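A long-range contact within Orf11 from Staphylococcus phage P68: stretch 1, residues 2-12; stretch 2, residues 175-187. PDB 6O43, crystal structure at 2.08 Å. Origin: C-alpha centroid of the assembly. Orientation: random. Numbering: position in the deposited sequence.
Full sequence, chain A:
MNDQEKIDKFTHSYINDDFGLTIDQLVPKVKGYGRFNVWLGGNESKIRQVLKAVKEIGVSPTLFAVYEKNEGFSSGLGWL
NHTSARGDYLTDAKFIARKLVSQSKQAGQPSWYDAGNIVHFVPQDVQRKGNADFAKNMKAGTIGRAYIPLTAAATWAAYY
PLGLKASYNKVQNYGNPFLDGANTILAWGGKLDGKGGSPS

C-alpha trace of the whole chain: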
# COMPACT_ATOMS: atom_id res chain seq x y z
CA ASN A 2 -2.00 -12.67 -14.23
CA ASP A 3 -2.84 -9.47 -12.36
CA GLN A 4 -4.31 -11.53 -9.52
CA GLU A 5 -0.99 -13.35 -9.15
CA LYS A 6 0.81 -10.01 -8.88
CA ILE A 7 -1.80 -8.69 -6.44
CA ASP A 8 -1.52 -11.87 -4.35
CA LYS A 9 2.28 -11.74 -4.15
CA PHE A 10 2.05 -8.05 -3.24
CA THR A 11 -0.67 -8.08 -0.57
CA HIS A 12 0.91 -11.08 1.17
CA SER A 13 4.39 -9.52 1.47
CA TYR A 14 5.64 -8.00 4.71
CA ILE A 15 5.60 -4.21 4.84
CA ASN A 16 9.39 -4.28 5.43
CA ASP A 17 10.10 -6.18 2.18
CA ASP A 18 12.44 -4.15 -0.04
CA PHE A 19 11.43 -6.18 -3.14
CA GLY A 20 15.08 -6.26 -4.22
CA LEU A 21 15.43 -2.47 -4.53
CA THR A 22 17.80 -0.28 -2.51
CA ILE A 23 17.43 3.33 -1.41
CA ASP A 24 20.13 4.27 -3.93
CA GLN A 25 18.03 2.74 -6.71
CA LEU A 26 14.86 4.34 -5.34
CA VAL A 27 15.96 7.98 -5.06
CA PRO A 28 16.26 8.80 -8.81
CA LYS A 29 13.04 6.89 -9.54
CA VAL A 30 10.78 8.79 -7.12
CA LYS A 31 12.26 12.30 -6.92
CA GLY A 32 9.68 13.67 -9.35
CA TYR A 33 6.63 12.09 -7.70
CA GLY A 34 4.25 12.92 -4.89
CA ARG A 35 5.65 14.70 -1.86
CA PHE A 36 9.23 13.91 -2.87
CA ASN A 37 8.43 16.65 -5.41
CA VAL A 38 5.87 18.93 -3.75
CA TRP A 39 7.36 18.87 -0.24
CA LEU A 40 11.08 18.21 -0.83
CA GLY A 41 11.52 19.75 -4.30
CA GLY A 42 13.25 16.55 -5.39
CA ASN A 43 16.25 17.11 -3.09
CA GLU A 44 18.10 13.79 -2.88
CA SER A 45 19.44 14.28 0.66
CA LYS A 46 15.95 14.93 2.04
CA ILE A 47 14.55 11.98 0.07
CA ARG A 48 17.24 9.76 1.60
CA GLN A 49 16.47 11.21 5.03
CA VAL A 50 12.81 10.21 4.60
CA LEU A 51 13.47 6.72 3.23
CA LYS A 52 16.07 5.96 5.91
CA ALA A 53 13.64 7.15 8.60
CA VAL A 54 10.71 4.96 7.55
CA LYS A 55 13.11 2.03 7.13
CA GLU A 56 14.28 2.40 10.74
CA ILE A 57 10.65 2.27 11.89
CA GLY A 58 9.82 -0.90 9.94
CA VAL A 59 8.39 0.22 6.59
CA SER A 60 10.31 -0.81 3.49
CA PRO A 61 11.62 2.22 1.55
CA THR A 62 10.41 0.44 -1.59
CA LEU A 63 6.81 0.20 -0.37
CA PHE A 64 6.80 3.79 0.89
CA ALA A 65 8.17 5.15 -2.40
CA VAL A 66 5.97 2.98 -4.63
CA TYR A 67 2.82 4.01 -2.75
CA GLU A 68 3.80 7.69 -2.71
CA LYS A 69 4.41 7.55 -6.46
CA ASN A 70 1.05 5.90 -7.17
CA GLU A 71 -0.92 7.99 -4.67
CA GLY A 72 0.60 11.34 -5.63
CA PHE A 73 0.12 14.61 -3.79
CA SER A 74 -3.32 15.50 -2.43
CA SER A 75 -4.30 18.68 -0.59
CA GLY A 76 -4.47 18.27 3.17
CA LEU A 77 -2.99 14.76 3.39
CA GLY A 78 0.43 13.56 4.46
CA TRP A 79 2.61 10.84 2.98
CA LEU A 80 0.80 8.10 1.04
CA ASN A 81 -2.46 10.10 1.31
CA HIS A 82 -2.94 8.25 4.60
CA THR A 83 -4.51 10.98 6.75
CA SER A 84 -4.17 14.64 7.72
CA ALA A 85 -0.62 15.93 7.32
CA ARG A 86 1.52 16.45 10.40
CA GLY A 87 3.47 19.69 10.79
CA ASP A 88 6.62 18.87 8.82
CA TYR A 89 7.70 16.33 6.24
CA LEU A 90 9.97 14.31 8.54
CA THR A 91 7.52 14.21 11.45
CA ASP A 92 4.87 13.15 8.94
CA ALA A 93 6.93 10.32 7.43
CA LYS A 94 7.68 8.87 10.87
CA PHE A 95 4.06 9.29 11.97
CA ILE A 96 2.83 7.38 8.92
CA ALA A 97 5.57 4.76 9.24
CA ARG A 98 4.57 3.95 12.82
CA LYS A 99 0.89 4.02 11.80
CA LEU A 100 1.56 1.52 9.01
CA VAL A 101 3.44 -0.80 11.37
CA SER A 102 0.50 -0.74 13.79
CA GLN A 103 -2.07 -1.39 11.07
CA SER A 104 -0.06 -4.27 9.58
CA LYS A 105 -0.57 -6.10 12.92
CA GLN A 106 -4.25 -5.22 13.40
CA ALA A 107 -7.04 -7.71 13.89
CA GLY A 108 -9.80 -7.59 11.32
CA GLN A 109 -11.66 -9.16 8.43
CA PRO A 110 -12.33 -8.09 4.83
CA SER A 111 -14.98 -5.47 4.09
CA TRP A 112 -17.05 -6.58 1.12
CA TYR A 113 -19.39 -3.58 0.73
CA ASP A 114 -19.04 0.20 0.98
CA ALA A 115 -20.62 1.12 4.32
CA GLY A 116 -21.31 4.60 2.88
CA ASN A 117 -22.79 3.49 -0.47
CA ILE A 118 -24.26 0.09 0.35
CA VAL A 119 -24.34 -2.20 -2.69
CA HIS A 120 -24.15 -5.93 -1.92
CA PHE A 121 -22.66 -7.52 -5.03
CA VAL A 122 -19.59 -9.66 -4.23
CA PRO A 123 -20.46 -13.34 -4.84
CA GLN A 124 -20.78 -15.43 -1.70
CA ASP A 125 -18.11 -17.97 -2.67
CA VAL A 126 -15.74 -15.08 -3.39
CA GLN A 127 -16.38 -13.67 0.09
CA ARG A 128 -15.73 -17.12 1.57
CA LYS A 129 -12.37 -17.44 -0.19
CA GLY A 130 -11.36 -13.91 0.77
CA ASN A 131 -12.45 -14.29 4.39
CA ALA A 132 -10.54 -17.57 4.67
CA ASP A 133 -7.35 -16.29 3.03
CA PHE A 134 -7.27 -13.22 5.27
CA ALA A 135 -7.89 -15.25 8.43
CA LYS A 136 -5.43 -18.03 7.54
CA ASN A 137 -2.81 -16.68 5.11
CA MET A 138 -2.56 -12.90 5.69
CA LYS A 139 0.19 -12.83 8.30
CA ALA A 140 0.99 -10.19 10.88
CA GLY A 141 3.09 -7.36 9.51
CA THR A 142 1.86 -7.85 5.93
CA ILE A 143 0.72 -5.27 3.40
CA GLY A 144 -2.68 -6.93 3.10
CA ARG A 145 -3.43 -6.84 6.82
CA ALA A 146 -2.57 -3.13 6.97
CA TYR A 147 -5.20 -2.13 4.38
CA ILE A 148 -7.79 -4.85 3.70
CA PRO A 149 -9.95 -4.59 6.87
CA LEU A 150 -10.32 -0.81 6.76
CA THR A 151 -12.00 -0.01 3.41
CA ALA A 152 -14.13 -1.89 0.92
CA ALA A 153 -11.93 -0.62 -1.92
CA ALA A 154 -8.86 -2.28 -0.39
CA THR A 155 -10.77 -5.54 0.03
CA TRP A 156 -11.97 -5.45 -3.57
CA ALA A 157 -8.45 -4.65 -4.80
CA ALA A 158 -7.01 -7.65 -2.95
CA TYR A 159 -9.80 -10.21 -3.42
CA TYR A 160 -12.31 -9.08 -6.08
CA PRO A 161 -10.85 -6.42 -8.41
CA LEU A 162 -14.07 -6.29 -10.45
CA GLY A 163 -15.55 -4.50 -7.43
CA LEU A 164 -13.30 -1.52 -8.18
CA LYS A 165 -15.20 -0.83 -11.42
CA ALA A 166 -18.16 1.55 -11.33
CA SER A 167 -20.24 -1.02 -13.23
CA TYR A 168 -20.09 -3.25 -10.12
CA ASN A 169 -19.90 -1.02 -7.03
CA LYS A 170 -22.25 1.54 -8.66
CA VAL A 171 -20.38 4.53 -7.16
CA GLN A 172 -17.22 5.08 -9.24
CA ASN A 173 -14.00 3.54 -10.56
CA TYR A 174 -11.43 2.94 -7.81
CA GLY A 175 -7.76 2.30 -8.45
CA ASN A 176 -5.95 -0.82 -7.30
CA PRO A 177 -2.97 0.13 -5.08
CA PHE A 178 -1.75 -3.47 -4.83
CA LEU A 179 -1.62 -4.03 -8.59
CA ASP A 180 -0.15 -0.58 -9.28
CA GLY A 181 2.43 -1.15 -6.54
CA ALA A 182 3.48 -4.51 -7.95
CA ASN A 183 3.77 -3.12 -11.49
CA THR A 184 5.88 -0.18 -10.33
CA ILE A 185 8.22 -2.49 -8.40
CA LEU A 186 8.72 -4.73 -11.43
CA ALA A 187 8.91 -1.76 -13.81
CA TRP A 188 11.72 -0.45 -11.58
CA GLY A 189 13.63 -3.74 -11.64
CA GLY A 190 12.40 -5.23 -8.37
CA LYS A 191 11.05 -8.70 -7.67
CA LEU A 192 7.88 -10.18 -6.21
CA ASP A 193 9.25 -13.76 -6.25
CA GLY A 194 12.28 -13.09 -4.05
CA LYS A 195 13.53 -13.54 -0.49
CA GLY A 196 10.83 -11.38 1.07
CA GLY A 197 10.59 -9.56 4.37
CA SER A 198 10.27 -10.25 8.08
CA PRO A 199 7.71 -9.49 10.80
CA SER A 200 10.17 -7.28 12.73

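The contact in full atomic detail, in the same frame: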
# COMPACT_ATOMS: atom_id res chain seq x y z
N ASN A 2 -2.36 -12.15 -15.55
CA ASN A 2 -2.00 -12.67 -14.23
C ASN A 2 -1.89 -11.53 -13.22
O ASN A 2 -1.02 -11.54 -12.35
CB ASN A 2 -0.69 -13.45 -14.30
CG ASN A 2 0.52 -12.55 -14.49
OD1 ASN A 2 0.42 -11.45 -15.03
ND2 ASN A 2 1.68 -13.01 -14.03
N ASP A 3 -2.79 -10.55 -13.34
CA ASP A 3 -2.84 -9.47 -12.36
C ASP A 3 -3.09 -10.00 -10.96
O ASP A 3 -2.49 -9.54 -9.99
CB ASP A 3 -3.92 -8.46 -12.75
CG ASP A 3 -3.59 -7.69 -14.01
OD1 ASP A 3 -2.44 -7.79 -14.48
OD2 ASP A 3 -4.48 -6.99 -14.53
N GLN A 4 -4.00 -10.98 -10.84
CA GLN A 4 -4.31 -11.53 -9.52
C GLN A 4 -3.07 -12.14 -8.88
O GLN A 4 -2.86 -12.00 -7.66
CB GLN A 4 -5.42 -12.57 -9.64
CG GLN A 4 -6.05 -12.94 -8.31
CD GLN A 4 -6.50 -11.72 -7.53
OE1 GLN A 4 -7.29 -10.91 -8.02
NE2 GLN A 4 -5.97 -11.56 -6.32
N GLU A 5 -2.23 -12.80 -9.68
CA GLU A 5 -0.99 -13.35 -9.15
C GLU A 5 -0.07 -12.25 -8.64
O GLU A 5 0.57 -12.41 -7.59
CB GLU A 5 -0.30 -14.17 -10.24
CG GLU A 5 1.07 -14.71 -9.88
CD GLU A 5 1.65 -15.56 -11.00
OE1 GLU A 5 0.86 -16.13 -11.78
OE2 GLU A 5 2.90 -15.66 -11.09
N LYS A 6 0.01 -11.13 -9.36
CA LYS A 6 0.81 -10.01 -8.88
C LYS A 6 0.20 -9.38 -7.63
O LYS A 6 0.91 -9.06 -6.67
CB LYS A 6 0.97 -8.97 -9.99
CG LYS A 6 1.79 -9.46 -11.17
CD LYS A 6 2.25 -8.33 -12.08
CE LYS A 6 1.15 -7.88 -13.02
NZ LYS A 6 1.71 -7.50 -14.35
N ILE A 7 -1.12 -9.20 -7.63
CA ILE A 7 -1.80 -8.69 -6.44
C ILE A 7 -1.53 -9.60 -5.25
O ILE A 7 -1.18 -9.14 -4.15
CB ILE A 7 -3.31 -8.54 -6.70
CG1 ILE A 7 -3.56 -7.46 -7.75
CG2 ILE A 7 -4.05 -8.23 -5.40
CD1 ILE A 7 -4.94 -7.56 -8.40
N ASP A 8 -1.70 -10.92 -5.44
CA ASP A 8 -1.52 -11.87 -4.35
C ASP A 8 -0.11 -11.77 -3.77
O ASP A 8 0.07 -11.62 -2.56
CB ASP A 8 -1.81 -13.29 -4.83
CG ASP A 8 -3.29 -13.56 -4.98
OD1 ASP A 8 -4.11 -12.69 -4.60
OD2 ASP A 8 -3.64 -14.65 -5.48
N LYS A 9 0.91 -11.86 -4.63
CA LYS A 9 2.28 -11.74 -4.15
C LYS A 9 2.47 -10.43 -3.39
O LYS A 9 3.17 -10.40 -2.37
CB LYS A 9 3.26 -11.82 -5.33
CG LYS A 9 3.21 -13.14 -6.09
CD LYS A 9 4.29 -13.19 -7.16
N PHE A 10 1.84 -9.35 -3.85
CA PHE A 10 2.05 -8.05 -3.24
C PHE A 10 1.36 -7.96 -1.88
O PHE A 10 2.01 -7.67 -0.86
CB PHE A 10 1.54 -6.95 -4.17
CG PHE A 10 1.93 -5.56 -3.74
CD1 PHE A 10 3.19 -5.06 -4.03
CD2 PHE A 10 1.03 -4.76 -3.06
CE1 PHE A 10 3.55 -3.79 -3.64
CE2 PHE A 10 1.38 -3.48 -2.67
CZ PHE A 10 2.65 -2.99 -2.96
N THR A 11 0.05 -8.22 -1.83
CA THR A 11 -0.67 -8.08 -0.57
C THR A 11 -0.10 -8.97 0.53
O THR A 11 -0.14 -8.61 1.71
CB THR A 11 -2.16 -8.38 -0.75
OG1 THR A 11 -2.33 -9.70 -1.30
CG2 THR A 11 -2.81 -7.37 -1.68
N HIS A 12 0.44 -10.13 0.17
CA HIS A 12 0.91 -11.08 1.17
C HIS A 12 2.35 -10.83 1.61
O HIS A 12 2.84 -11.55 2.49
CB HIS A 12 0.77 -12.51 0.64
CG HIS A 12 -0.65 -12.97 0.54
ND1 HIS A 12 -1.47 -12.65 -0.52
CD2 HIS A 12 -1.41 -13.71 1.39
CE1 HIS A 12 -2.67 -13.17 -0.33
NE2 HIS A 12 -2.66 -13.83 0.82
N GLY A 175 -9.03 2.89 -8.06
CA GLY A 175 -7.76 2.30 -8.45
C GLY A 175 -7.43 1.09 -7.59
O GLY A 175 -8.04 0.83 -6.56
N ASN A 176 -6.44 0.32 -8.05
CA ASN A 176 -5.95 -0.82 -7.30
C ASN A 176 -4.53 -0.53 -6.82
O ASN A 176 -3.58 -0.63 -7.61
CB ASN A 176 -5.98 -2.10 -8.14
CG ASN A 176 -5.65 -3.34 -7.33
OD1 ASN A 176 -4.88 -3.28 -6.37
ND2 ASN A 176 -6.22 -4.48 -7.72
N PRO A 177 -4.34 -0.17 -5.55
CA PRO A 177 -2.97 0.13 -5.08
C PRO A 177 -2.05 -1.08 -5.09
O PRO A 177 -0.85 -0.92 -5.31
CB PRO A 177 -3.20 0.67 -3.66
CG PRO A 177 -4.51 0.05 -3.23
CD PRO A 177 -5.34 -0.03 -4.48
N PHE A 178 -2.59 -2.28 -4.87
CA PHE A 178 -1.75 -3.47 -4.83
C PHE A 178 -1.22 -3.82 -6.22
O PHE A 178 -0.03 -4.13 -6.37
CB PHE A 178 -2.52 -4.64 -4.23
CG PHE A 178 -3.24 -4.31 -2.96
CD1 PHE A 178 -2.55 -3.80 -1.87
CD2 PHE A 178 -4.61 -4.51 -2.85
CE1 PHE A 178 -3.21 -3.49 -0.69
CE2 PHE A 178 -5.28 -4.21 -1.67
CZ PHE A 178 -4.57 -3.70 -0.59
N LEU A 179 -2.08 -3.76 -7.24
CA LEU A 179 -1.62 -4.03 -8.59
C LEU A 179 -0.66 -2.94 -9.07
O LEU A 179 0.41 -3.24 -9.61
CB LEU A 179 -2.81 -4.15 -9.54
CG LEU A 179 -2.45 -4.44 -11.00
CD1 LEU A 179 -1.63 -5.72 -11.11
CD2 LEU A 179 -3.70 -4.53 -11.87
N ASP A 180 -1.03 -1.68 -8.88
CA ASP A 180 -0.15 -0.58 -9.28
C ASP A 180 1.20 -0.67 -8.56
O ASP A 180 2.25 -0.43 -9.17
CB ASP A 180 -0.82 0.76 -9.00
CG ASP A 180 -2.03 1.00 -9.88
OD1 ASP A 180 -2.31 0.15 -10.75
OD2 ASP A 180 -2.70 2.04 -9.71
N GLY A 181 1.18 -1.01 -7.27
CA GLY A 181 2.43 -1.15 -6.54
C GLY A 181 3.31 -2.24 -7.11
O GLY A 181 4.51 -2.06 -7.32
N ALA A 182 2.71 -3.41 -7.38
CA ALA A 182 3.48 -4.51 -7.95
C ALA A 182 4.07 -4.13 -9.30
O ALA A 182 5.24 -4.43 -9.58
CB ALA A 182 2.60 -5.76 -8.08
N ASN A 183 3.28 -3.48 -10.16
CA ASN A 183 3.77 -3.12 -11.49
C ASN A 183 4.89 -2.10 -11.42
O ASN A 183 5.83 -2.14 -12.22
CB ASN A 183 2.61 -2.60 -12.35
CG ASN A 183 1.70 -3.71 -12.83
OD1 ASN A 183 2.10 -4.87 -12.90
ND2 ASN A 183 0.47 -3.35 -13.17
N THR A 184 4.81 -1.16 -10.47
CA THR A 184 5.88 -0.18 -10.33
C THR A 184 7.16 -0.84 -9.84
O THR A 184 8.25 -0.53 -10.32
CB THR A 184 5.46 0.93 -9.37
OG1 THR A 184 4.33 1.63 -9.92
CG2 THR A 184 6.61 1.91 -9.16
N ILE A 185 7.04 -1.78 -8.89
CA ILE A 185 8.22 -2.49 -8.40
C ILE A 185 8.91 -3.23 -9.54
O ILE A 185 10.12 -3.11 -9.74
CB ILE A 185 7.82 -3.43 -7.25
CG1 ILE A 185 7.61 -2.62 -5.97
CG2 ILE A 185 8.87 -4.51 -7.05
CD1 ILE A 185 6.72 -3.32 -4.94
N LEU A 186 8.14 -4.00 -10.31
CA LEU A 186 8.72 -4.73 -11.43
C LEU A 186 9.24 -3.77 -12.50
O LEU A 186 10.35 -3.95 -13.02
CB LEU A 186 7.68 -5.68 -12.02
CG LEU A 186 7.16 -6.78 -11.10
CD1 LEU A 186 5.90 -7.41 -11.67
CD2 LEU A 186 8.23 -7.85 -10.87
N ALA A 187 8.45 -2.75 -12.84
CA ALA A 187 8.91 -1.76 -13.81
C ALA A 187 10.25 -1.17 -13.41
O ALA A 187 11.09 -0.84 -14.26
CB ALA A 187 7.86 -0.66 -13.97
O HOH W 1 -1.22 -5.24 -14.74

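How do two segments so far apart in sequence meet? Each is mostly helical, residues 3-11 in one and 177-187 in the other, and the two helices cross at 90° with their axes 8.4 Å apart at closest approach. A perpendicular crossing confines the contact to a compact patch, where Ile7 CA lies 5.1 Å from Leu179 CA and Phe10 CA lies 6.1 Å from Ala182 CA. Asn176 caps the second helix: its OD1 accepts from Leu179 N at 3.0 Å, satisfying an amide in the first turn.

Which side chain is covered most by the other stretch? Phe10, which fits as a knob among Phe178, Gly181, Ala182 and Ile185. One face of its ring lies against the backbone, with Phe10 CD2 3.5 Å from Phe178 O, while its edge meets Ile185, Phe10 CE1 to Ile185 CD1 being 3.5 Å. Gly181 makes this seat possible, since a CB there would point toward the first helix and fall 2.7 Å from Phe10 CZ, a clash.

How do the flanking apolar groups close around Phe178 and Leu179? Thr11 sets its methyl over the Phe178 ring in a CH-pi contact, CG2 of Thr11 lying 3.5 Å from the centroid of that ring. Ile7 packs against both Phe178 and Leu179, its CG1 3.8 Å from Leu179 CB and its CG2 4.1 Å from Phe178 CB.

Where does polarity enter? Lys6 is a second knob, among Leu179, Ala182, Asn183 and Leu186. Its aliphatic chain packs against leucine, with Lys6 CD 3.8 Å from Leu186 CD1, while Lys6 NZ donates a weak hydrogen bond to Asn183 OD1 at 3.0 Å. The amide of Asn183 also serves a bridging water, which accepts from Asn183 ND2 at 3.0 Å and donates to Asp3 OD1 at 2.8 Å.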